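Cellulose biosynthesis protein BcsG (PDB 5OLT) is required for cellulose biosynthesis, this chain being its zinc-binding extramembrane domain of the alkaline phosphatase family. Local coordinates at residues D134-K138 / L139-Q143; A232-K235 / I236-Q239; V339-N342 / K343-S346; A32-N35 / T36-A40. All blocks are in the same frame, centred on the assembly; numbering follows the deposited sequence. Where two conformers were deposited one is given.

Contact 1. Residues D134-K138 / L139-Q143; sequences DNLAK and LGFTQ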
loop_
_atom_site.group_PDB
_atom_site.type_symbol
_atom_site.label_atom_id
_atom_site.label_comp_id
_atom_site.label_asym_id
_atom_site.label_seq_id
_atom_site.Cartn_x
_atom_site.Cartn_y
_atom_site.Cartn_z
ATOM N N ASP A 134 -4.863 -5.195 13.593
ATOM C CA ASP A 134 -5.139 -5.396 15.027
ATOM C C ASP A 134 -5.975 -4.273 15.588
ATOM O O ASP A 134 -6.868 -4.511 16.409
ATOM C CB ASP A 134 -3.835 -5.501 15.789
ATOM C CG ASP A 134 -3.199 -6.856 15.644
ATOM O OD1 ASP A 134 -3.880 -7.819 15.188
ATOM O OD2 ASP A 134 -2.004 -6.966 16.003
ATOM N N ASN A 135 -5.698 -3.047 15.146
ATOM C CA ASN A 135 -6.505 -1.895 15.529
ATOM C C ASN A 135 -7.949 -2.141 15.102
ATOM O O ASN A 135 -8.879 -1.848 15.861
ATOM C CB ASN A 135 -5.958 -0.605 14.889
ATOM C CG ASN A 135 -4.604 -0.194 15.475
ATOM O OD1 ASN A 135 -4.321 -0.445 16.659
ATOM N ND2 ASN A 135 -3.765 0.421 14.669
ATOM N N LEU A 136 -8.144 -2.684 13.898
ATOM C CA LEU A 136 -9.508 -2.966 13.457
ATOM C C LEU A 136 -10.131 -4.143 14.194
ATOM O O LEU A 136 -11.326 -4.087 14.562
ATOM C CB LEU A 136 -9.504 -3.192 11.946
ATOM C CG LEU A 136 -9.132 -1.930 11.175
ATOM C CD1 LEU A 136 -8.886 -2.330 9.721
ATOM C CD2 LEU A 136 -10.209 -0.834 11.288
ATOM N N ALA A 137 -9.327 -5.182 14.481
ATOM C CA ALA A 137 -9.860 -6.352 15.213
ATOM C C ALA A 137 -10.391 -5.926 16.576
ATOM O O ALA A 137 -11.451 -6.408 17.009
ATOM C CB ALA A 137 -8.815 -7.429 15.386
ATOM N N LYS A 138 -9.675 -5.008 17.229
ATOM C CA LYS A 138 -10.043 -4.463 18.545
ATOM C C LYS A 138 -11.414 -3.796 18.516
ATOM O O LYS A 138 -12.153 -3.825 19.512
ATOM C CB LYS A 138 -8.980 -3.453 19.015
ATOM C CG LYS A 138 -7.772 -4.090 19.681
ATOM C CD LYS A 138 -6.555 -3.179 19.752
ATOM C CE LYS A 138 -6.887 -1.746 20.144
ATOM N NZ LYS A 138 -5.644 -0.989 20.487
ATOM N N LEU A 139 -11.752 -3.218 17.357
ATOM C CA LEU A 139 -13.005 -2.488 17.151
ATOM C C LEU A 139 -14.104 -3.353 16.544
ATOM O O LEU A 139 -15.139 -2.810 16.120
ATOM C CB LEU A 139 -12.754 -1.265 16.266
ATOM C CG LEU A 139 -11.900 -0.161 16.891
ATOM C CD1 LEU A 139 -11.479 0.831 15.810
ATOM C CD2 LEU A 139 -12.624 0.565 18.012
ATOM N N GLY A 140 -13.890 -4.672 16.492
ATOM C CA GLY A 140 -14.933 -5.614 16.082
ATOM C C GLY A 140 -14.895 -6.019 14.619
ATOM O O GLY A 140 -15.842 -6.661 14.122
ATOM N N PHE A 141 -13.815 -5.675 13.903
ATOM C CA PHE A 141 -13.693 -6.134 12.520
ATOM C C PHE A 141 -13.075 -7.534 12.477
ATOM O O PHE A 141 -11.936 -7.733 12.951
ATOM C CB PHE A 141 -12.809 -5.199 11.684
ATOM C CG PHE A 141 -13.400 -3.839 11.417
ATOM C CD1 PHE A 141 -13.472 -2.861 12.419
ATOM C CD2 PHE A 141 -13.849 -3.510 10.127
ATOM C CE1 PHE A 141 -13.988 -1.597 12.156
ATOM C CE2 PHE A 141 -14.376 -2.241 9.874
ATOM C CZ PHE A 141 -14.457 -1.285 10.887
ATOM N N THR A 142 -13.783 -8.481 11.879
ATOM C CA THR A 142 -13.288 -9.830 11.653
ATOM C C THR A 142 -12.088 -9.730 10.698
ATOM O O THR A 142 -12.174 -9.029 9.695
ATOM C CB THR A 142 -14.425 -10.654 11.032
ATOM O OG1 THR A 142 -15.493 -10.731 11.987
ATOM C CG2 THR A 142 -14.003 -12.081 10.705
ATOM N N GLN A 143 -11.010 -10.435 10.984
ATOM C CA GLN A 143 -9.794 -10.388 10.176
ATOM C C GLN A 143 -9.735 -11.560 9.223
ATOM O O GLN A 143 -10.045 -12.695 9.580
ATOM C CB GLN A 143 -8.597 -10.419 11.139
ATOM C CG GLN A 143 -7.226 -10.252 10.516
ATOM C CD GLN A 143 -6.163 -10.307 11.606
ATOM O OE1 GLN A 143 -5.538 -11.362 11.852
ATOM N NE2 GLN A 143 -5.993 -9.198 12.300
HETATM O O HOH W 1 -3.454 -8.759 12.916
#

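Contact 2. Residues A232-K235 / I236-Q239; sequences ADYK and IRAQ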
loop_
_atom_site.group_PDB
_atom_site.type_symbol
_atom_site.label_atom_id
_atom_site.label_comp_id
_atom_site.label_asym_id
_atom_site.label_seq_id
_atom_site.Cartn_x
_atom_site.Cartn_y
_atom_site.Cartn_z
ATOM N N ALA A 232 4.736 -15.178 -19.348
ATOM C CA ALA A 232 3.644 -14.417 -19.975
ATOM C C ALA A 232 4.024 -12.961 -20.046
ATOM O O ALA A 232 4.660 -12.445 -19.131
ATOM C CB ALA A 232 2.363 -14.609 -19.190
ATOM N N ASP A 233 3.655 -12.287 -21.126
ATOM C CA ASP A 233 4.012 -10.885 -21.226
ATOM C C ASP A 233 3.429 -10.103 -20.045
ATOM O O ASP A 233 2.269 -10.296 -19.653
ATOM C CB ASP A 233 3.505 -10.299 -22.537
ATOM C CG ASP A 233 4.204 -9.008 -22.896
ATOM O OD1 ASP A 233 5.291 -9.055 -23.520
ATOM O OD2 ASP A 233 3.665 -7.938 -22.557
ATOM N N TYR A 234 4.232 -9.204 -19.497
ATOM C CA TYR A 234 3.765 -8.369 -18.377
ATOM C C TYR A 234 2.504 -7.566 -18.749
ATOM O O TYR A 234 1.561 -7.508 -17.938
ATOM C CB TYR A 234 4.867 -7.413 -17.917
ATOM C CG TYR A 234 4.495 -6.576 -16.688
ATOM C CD1 TYR A 234 3.786 -5.379 -16.802
ATOM C CD2 TYR A 234 4.903 -6.966 -15.419
ATOM C CE1 TYR A 234 3.422 -4.641 -15.687
ATOM C CE2 TYR A 234 4.574 -6.222 -14.291
ATOM C CZ TYR A 234 3.854 -5.045 -14.445
ATOM O OH TYR A 234 3.517 -4.286 -13.351
ATOM N N LYS A 235 2.461 -6.942 -19.923
ATOM C CA LYS A 235 1.298 -6.122 -20.222
ATOM C C LYS A 235 0.028 -6.982 -20.388
ATOM O O LYS A 235 -1.072 -6.516 -20.070
ATOM C CB LYS A 235 1.514 -5.194 -21.410
ATOM C CG LYS A 235 1.607 -5.858 -22.763
ATOM C CD LYS A 235 1.743 -4.807 -23.886
ATOM C CE LYS A 235 3.065 -4.071 -23.904
ATOM N NZ LYS A 235 4.281 -4.926 -23.784
ATOM N N ILE A 236 0.180 -8.236 -20.850
ATOM C CA ILE A 236 -0.967 -9.136 -20.917
ATOM C C ILE A 236 -1.477 -9.480 -19.521
ATOM O O ILE A 236 -2.689 -9.397 -19.258
ATOM C CB ILE A 236 -0.593 -10.433 -21.681
ATOM C CG1 ILE A 236 -0.310 -10.123 -23.160
ATOM C CG2 ILE A 236 -1.664 -11.534 -21.517
ATOM C CD1 ILE A 236 -1.541 -9.712 -23.992
ATOM N N ARG A 237 -0.547 -9.785 -18.611
ATOM C CA ARG A 237 -0.946 -10.095 -17.241
ATOM C C ARG A 237 -1.548 -8.900 -16.534
ATOM O O ARG A 237 -2.493 -9.040 -15.739
ATOM C CB ARG A 237 0.225 -10.682 -16.469
ATOM C CG ARG A 237 0.578 -12.096 -16.953
ATOM C CD ARG A 237 1.770 -12.599 -16.181
ATOM N NE ARG A 237 2.987 -11.964 -16.671
ATOM C CZ ARG A 237 4.056 -11.685 -15.929
ATOM N NH1 ARG A 237 4.002 -11.809 -14.595
ATOM N NH2 ARG A 237 5.143 -11.178 -16.503
ATOM N N ALA A 238 -0.972 -7.721 -16.780
ATOM C CA ALA A 238 -1.471 -6.505 -16.099
ATOM C C ALA A 238 -2.840 -6.129 -16.645
ATOM O O ALA A 238 -3.742 -5.825 -15.861
ATOM C CB ALA A 238 -0.469 -5.374 -16.240
ATOM N N GLN A 239 -3.033 -6.183 -17.980
ATOM C CA GLN A 239 -4.360 -5.964 -18.536
ATOM C C GLN A 239 -5.381 -6.945 -17.948
ATOM O O GLN A 239 -6.503 -6.533 -17.606
ATOM C CB GLN A 239 -4.281 -6.109 -20.062
ATOM C CG GLN A 239 -5.640 -5.975 -20.746
ATOM C CD GLN A 239 -6.161 -4.548 -20.832
ATOM O OE1 GLN A 239 -5.369 -3.575 -20.938
ATOM N NE2 GLN A 239 -7.499 -4.403 -20.843
#

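Contact 3. Residues V339-N342 / K343-S346; sequences VNWN and KLTS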
loop_
_atom_site.group_PDB
_atom_site.type_symbol
_atom_site.label_atom_id
_atom_site.label_comp_id
_atom_site.label_asym_id
_atom_site.label_seq_id
_atom_site.Cartn_x
_atom_site.Cartn_y
_atom_site.Cartn_z
ATOM N N VAL A 339 -21.192 14.123 1.445
ATOM C CA VAL A 339 -19.818 13.962 1.971
ATOM C C VAL A 339 -18.929 15.094 1.580
ATOM O O VAL A 339 -18.936 15.536 0.424
ATOM C CB VAL A 339 -19.224 12.603 1.511
ATOM C CG1 VAL A 339 -17.720 12.476 1.801
ATOM C CG2 VAL A 339 -19.991 11.506 2.237
ATOM N N ASN A 340 -18.156 15.595 2.540
ATOM C CA ASN A 340 -17.173 16.631 2.261
ATOM C C ASN A 340 -15.876 15.948 1.802
ATOM O O ASN A 340 -14.999 15.642 2.620
ATOM C CB ASN A 340 -16.919 17.473 3.528
ATOM C CG ASN A 340 -15.997 18.648 3.278
ATOM O OD1 ASN A 340 -15.313 18.734 2.265
ATOM N ND2 ASN A 340 -15.985 19.588 4.232
ATOM N N TRP A 341 -15.795 15.699 0.503
ATOM C CA TRP A 341 -14.655 14.964 -0.084
ATOM C C TRP A 341 -13.356 15.716 0.048
ATOM O O TRP A 341 -12.293 15.099 0.176
ATOM C CB TRP A 341 -14.923 14.614 -1.549
ATOM C CG TRP A 341 -15.941 13.543 -1.661
ATOM C CD1 TRP A 341 -17.303 13.703 -1.889
ATOM C CD2 TRP A 341 -15.734 12.147 -1.503
ATOM N NE1 TRP A 341 -17.921 12.495 -1.899
ATOM C CE2 TRP A 341 -16.996 11.512 -1.665
ATOM C CE3 TRP A 341 -14.594 11.355 -1.269
ATOM C CZ2 TRP A 341 -17.161 10.125 -1.595
ATOM C CZ3 TRP A 341 -14.771 9.954 -1.196
ATOM C CH2 TRP A 341 -16.049 9.368 -1.355
ATOM N N ASN A 342 -13.412 17.042 0.014
ATOM C CA ASN A 342 -12.212 17.830 0.295
ATOM C C ASN A 342 -11.649 17.581 1.643
ATOM O O ASN A 342 -10.480 17.254 1.772
ATOM C CB ASN A 342 -12.521 19.304 0.148
ATOM C CG ASN A 342 -12.834 19.637 -1.247
ATOM O OD1 ASN A 342 -14.000 19.682 -1.627
ATOM N ND2 ASN A 342 -11.805 19.822 -2.049
ATOM N N LYS A 343 -12.478 17.688 2.661
ATOM C CA LYS A 343 -12.023 17.467 4.029
ATOM C C LYS A 343 -11.512 16.036 4.191
ATOM O O LYS A 343 -10.455 15.830 4.794
ATOM C CB LYS A 343 -13.165 17.736 5.009
ATOM C CG LYS A 343 -12.768 17.647 6.470
ATOM C CD LYS A 343 -13.960 18.003 7.320
ATOM C CE LYS A 343 -13.599 18.030 8.782
ATOM N NZ LYS A 343 -14.850 18.284 9.566
ATOM N N LEU A 344 -12.234 15.067 3.628
ATOM C CA LEU A 344 -11.837 13.658 3.748
ATOM C C LEU A 344 -10.450 13.394 3.154
ATOM O O LEU A 344 -9.741 12.529 3.667
ATOM C CB LEU A 344 -12.873 12.758 3.081
ATOM C CG LEU A 344 -12.613 11.236 3.117
ATOM C CD1 LEU A 344 -12.560 10.727 4.557
ATOM C CD2 LEU A 344 -13.737 10.542 2.367
ATOM N N THR A 345 -10.095 14.109 2.102
ATOM C CA THR A 345 -8.826 13.854 1.394
ATOM C C THR A 345 -7.753 14.909 1.690
ATOM O O THR A 345 -6.675 14.856 1.090
ATOM C CB THR A 345 -9.042 13.758 -0.131
ATOM O OG1 THR A 345 -9.643 14.975 -0.644
ATOM C CG2 THR A 345 -9.924 12.565 -0.490
ATOM N N SER A 346 -8.028 15.841 2.610
ATOM C CA SER A 346 -7.075 16.913 2.940
ATOM C C SER A 346 -6.375 16.611 4.280
ATOM O O SER A 346 -6.868 15.845 5.122
ATOM C CB SER A 346 -7.762 18.303 2.980
ATOM O OG SER A 346 -8.154 18.671 1.652
HETATM O O HOH W 2 -9.349 19.561 -0.924
#

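Contact 4. Residues A32-N35 / T36-A40; sequences AWLN and TFYAA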
loop_
_atom_site.group_PDB
_atom_site.type_symbol
_atom_site.label_atom_id
_atom_site.label_comp_id
_atom_site.label_asym_id
_atom_site.label_seq_id
_atom_site.Cartn_x
_atom_site.Cartn_y
_atom_site.Cartn_z
ATOM N N ALA A 32 22.686 12.479 8.679
ATOM C CA ALA A 32 21.961 13.186 9.730
ATOM C C ALA A 32 20.473 13.338 9.358
ATOM O O ALA A 32 19.600 13.169 10.204
ATOM C CB ALA A 32 22.587 14.535 10.015
ATOM N N TRP A 33 20.200 13.673 8.085
ATOM C CA TRP A 33 18.826 13.787 7.619
ATOM C C TRP A 33 18.065 12.463 7.834
ATOM O O TRP A 33 16.920 12.486 8.325
ATOM C CB TRP A 33 18.768 14.233 6.144
ATOM C CG TRP A 33 17.357 14.437 5.716
ATOM C CD1 TRP A 33 16.627 15.576 5.819
ATOM C CD2 TRP A 33 16.469 13.436 5.183
ATOM N NE1 TRP A 33 15.341 15.352 5.404
ATOM C CE2 TRP A 33 15.218 14.051 4.999
ATOM C CE3 TRP A 33 16.623 12.071 4.839
ATOM C CZ2 TRP A 33 14.111 13.352 4.486
ATOM C CZ3 TRP A 33 15.515 11.375 4.343
ATOM C CH2 TRP A 33 14.285 12.016 4.170
ATOM N N LEU A 34 18.707 11.345 7.487
ATOM C CA LEU A 34 18.029 10.067 7.662
ATOM C C LEU A 34 17.705 9.780 9.134
ATOM O O LEU A 34 16.618 9.297 9.450
ATOM C CB LEU A 34 18.835 8.941 7.024
ATOM C CG LEU A 34 18.199 7.534 7.038
ATOM C CD1 LEU A 34 16.938 7.492 6.142
ATOM C CD2 LEU A 34 19.194 6.482 6.588
ATOM N N ASN A 35 18.675 10.041 10.027
ATOM C CA ASN A 35 18.397 9.868 11.428
ATOM C C ASN A 35 17.268 10.779 11.916
ATOM O O ASN A 35 16.445 10.361 12.732
ATOM C CB ASN A 35 19.683 10.050 12.260
ATOM C CG ASN A 35 20.489 8.766 12.365
ATOM O OD1 ASN A 35 19.937 7.689 12.583
ATOM N ND2 ASN A 35 21.792 8.872 12.166
ATOM N N THR A 36 17.217 12.003 11.374
ATOM C CA THR A 36 16.135 12.968 11.691
ATOM C C THR A 36 14.781 12.427 11.211
ATOM O O THR A 36 13.795 12.501 11.934
ATOM C CB THR A 36 16.448 14.340 11.094
ATOM O OG1 THR A 36 17.677 14.775 11.669
ATOM C CG2 THR A 36 15.357 15.352 11.429
ATOM N N PHE A 37 14.785 11.841 10.003
ATOM C CA PHE A 37 13.586 11.192 9.479
ATOM C C PHE A 37 13.142 10.043 10.400
ATOM O O PHE A 37 11.980 9.970 10.782
ATOM C CB PHE A 37 13.873 10.716 8.044
ATOM C CG PHE A 37 12.815 9.788 7.454
ATOM C CD1 PHE A 37 11.671 10.297 6.848
ATOM C CD2 PHE A 37 12.986 8.408 7.494
ATOM C CE1 PHE A 37 10.704 9.448 6.288
ATOM C CE2 PHE A 37 12.023 7.549 6.967
ATOM C CZ PHE A 37 10.893 8.071 6.345
ATOM N N TYR A 38 14.069 9.165 10.805
ATOM C CA TYR A 38 13.683 8.054 11.658
ATOM C C TYR A 38 13.096 8.556 12.974
ATOM O O TYR A 38 12.129 8.003 13.462
ATOM C CB TYR A 38 14.877 7.155 11.983
ATOM C CG TYR A 38 15.403 6.302 10.848
ATOM C CD1 TYR A 38 14.552 5.745 9.860
ATOM C CD2 TYR A 38 16.778 6.005 10.774
ATOM C CE1 TYR A 38 15.091 4.922 8.841
ATOM C CE2 TYR A 38 17.301 5.207 9.770
ATOM C CZ TYR A 38 16.465 4.658 8.824
ATOM O OH TYR A 38 17.005 3.862 7.856
ATOM N N ALA A 39 13.717 9.602 13.549
ATOM C CA ALA A 39 13.237 10.141 14.840
ATOM C C ALA A 39 11.834 10.678 14.686
ATOM O O ALA A 39 10.978 10.392 15.515
ATOM C CB ALA A 39 14.176 11.222 15.338
ATOM N N ALA A 40 11.595 11.446 13.614
ATOM C CA ALA A 40 10.270 12.038 13.437
ATOM C C ALA A 40 9.237 10.946 13.201
ATOM O O ALA A 40 8.116 10.999 13.718
ATOM C CB ALA A 40 10.270 13.017 12.301
#

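Contact 1. Residues D134-K138 / L139-Q143
L136 and F141, five residues apart where helix 132-138 turns into strand 142-147, are tied by both backbone and side chain. Three N-H groups close the turn. F141 N reaches back to L136 O at 3.0 Å in a fairly straight bond. L139 N meets the same oxygen from the opposite face of the carbonyl plane, also at 3.0 Å but more bent (132°). The third, G140 N, bonds to A137 O at 3.0 Å. A softer link runs beside them, the CA-H of A137 pointing at F141 O. The glycine suits its place because a phi of 96° would press a CB against the carbonyl oxygen of L139.

The apolar pairing follows the backbone bond. CB of L136 lies 3.9 Å from CB of F141. Beyond it, methyl CD2 of L136 sits over one face of the F141 ring, 4.1 Å from the centroid and 17° off the ring normal, a CH-pi contact. F59 meets the F141 ring edge-to-face, and L136 also packs on A211 of strand 210-216, so both side chains face the interior.

The polar link is indirect. A water bridges D134 OD1 and Q143 NE2, its bond from the amide weak. The amide reaches there because the Q143 chain is extended past CG, while its OE1 bonds to S168 OG.

Together the F141-to-L136 and G140-to-A137 bonds, the positive phi and the apolar pair that flanks them make a Schellman motif, a classic helix C-terminus, here feeding the chain directly into the edge strand of the central sheet.

Contact 2. Residues A232-K235 / I236-Q239
A232 meets R237 just ahead of helix 234-255: its carbonyl oxygen lies at the guanidinium edge, 3.0 Å from NE and 3.0 Å from NH2 of R237, both bonds weak and bent. CB of A232 rests 3.7 Å from CD of the same arginine. The R237 side chain bends at chi3 (-76°), which turns the guanidinium back toward the start of the helix, where NH1 bonds to the carbonyl oxygens of P218 and H220.

D233 is the N-cap. Its OD2 accepts from K235 N at 3.1 Å, on the anti side of the carboxylate, and an acidic cap probably also suits the positive end of the helix dipole. NZ of K235 forms a salt bridge with OD2 at 3.3 Å, its hydrogen bond weak, the lysine chain folding back through bends at chi3 and chi4. The carbonyl of D233 takes R237 N almost straight on (165°).

Y234 opens the helix proper. Y234 O accepts A238 N at 2.8 Å, and the ring, with CG anti to the backbone N, runs along the helix and brings CE1 to 4.0 Å from CB of A238, a side chain small enough to lie close to it. K235 O then receives Q239 N, continuing the helical ladder.

Y234 and A238 face inward onto the loop residues L69 and L79, and Y234 OH bonds to S68 O. That binds the helix start to the segment leaving strand 60-66, next to zinc ligand C67, while R237 ties it to the loop following strand 210-216.

Contact 3. Residues V339-N342 / K343-S346
An N-capped short helix, 341-345, is held at its start by N340 and K343: the side-chain OD1 of N340 accepts K343 N at 3.0 Å, nearly straight (170°), though the donor stands well above the amide plane. Asparagine suits this position because its short chain, with CG anti to the backbone N (chi1 -175°), brings OD1 back over the first helical turn. N340 is also the centre of an inverse gamma turn, and its own carbonyl takes L344 N, the first bond of the helix.

On the side facing strand 310-312, CD2 of L344 lies 3.8 Å from CZ3 of W341, the two side chains running alongside each other, while V339 CG1 covers a rim of one indole face. H305 meets the W341 ring edge-to-face, and W341 and T345 rest on I310 of strand 310-312.

At the far end, hydroxyls take over. W341 O accepts T345 N and, from the opposite face of its plane, T345 OG1 at 2.8 Å. N342, whose ND2 also bonds to a citrate probably derived from crystallisation, shares a bridging water with S346 OG. That same hydroxyl donates to N342 O at 2.7 Å, arriving 46° out of the carbonyl plane.

Contact 4. Residues A32-N35 / T36-A40
CB of F37 sits over one face of the W33 indole, 4.2 Å from the centroid of its six-membered ring and 15° off the ring normal, a CH-pi contact one turn along the amphipathic helix 27-42. The two ring planes are within 18° of parallel but slid apart, with centroids 5.6 Å from each other, so they barely overlap. At the edge of the F37 ring lies L34 O. This carbonyl oxygen also stands over one face of the Y38 ring, whose edge meets N35 OD1.

L34 packs against the tyrosine: its CG lies 3.7 Å from CE2 of Y38, and its methyls continue toward CZ and OH. The Y38 hydroxyl bonds to E356 OE2. Y365 packs edge-to-face on W33, and NE1 of W33 bonds to P19 O. W33 and L34 touch strand 360-365, so large apolar side chains join the helix to the four-stranded antiparallel sheet.

The exposed side carries small or polar residues, T36 among them. With OG1 anti to the carbonyl carbon (chi1 -60°), its hydroxyl turns back along the helix and donates to A32 O at 2.9 Å, from above the carbonyl plane, beside the regular bond from T36 N to the same oxygen.

Overall arrangement
The four contacts are separate local features, none touching another. Contacts 1, 2 and 3 belong to the seven-stranded mixed sheet domain. Contact 1 leads into edge strand 142-147, and contact 3 packs on strand 310-312 at the other edge; their centres are about 25 Å apart. Contact 2 begins the helix that precedes strand 259-265 and lies across the chain's centre from contact 1, about 36 Å centre to centre. It approaches the metal site, the Y234 side chain being about 10 Å from the zinc held by C67, S102, E266 and H267. Contact 4 packs on the four-stranded antiparallel sheet, its centre about 39 Å from that of contact 2.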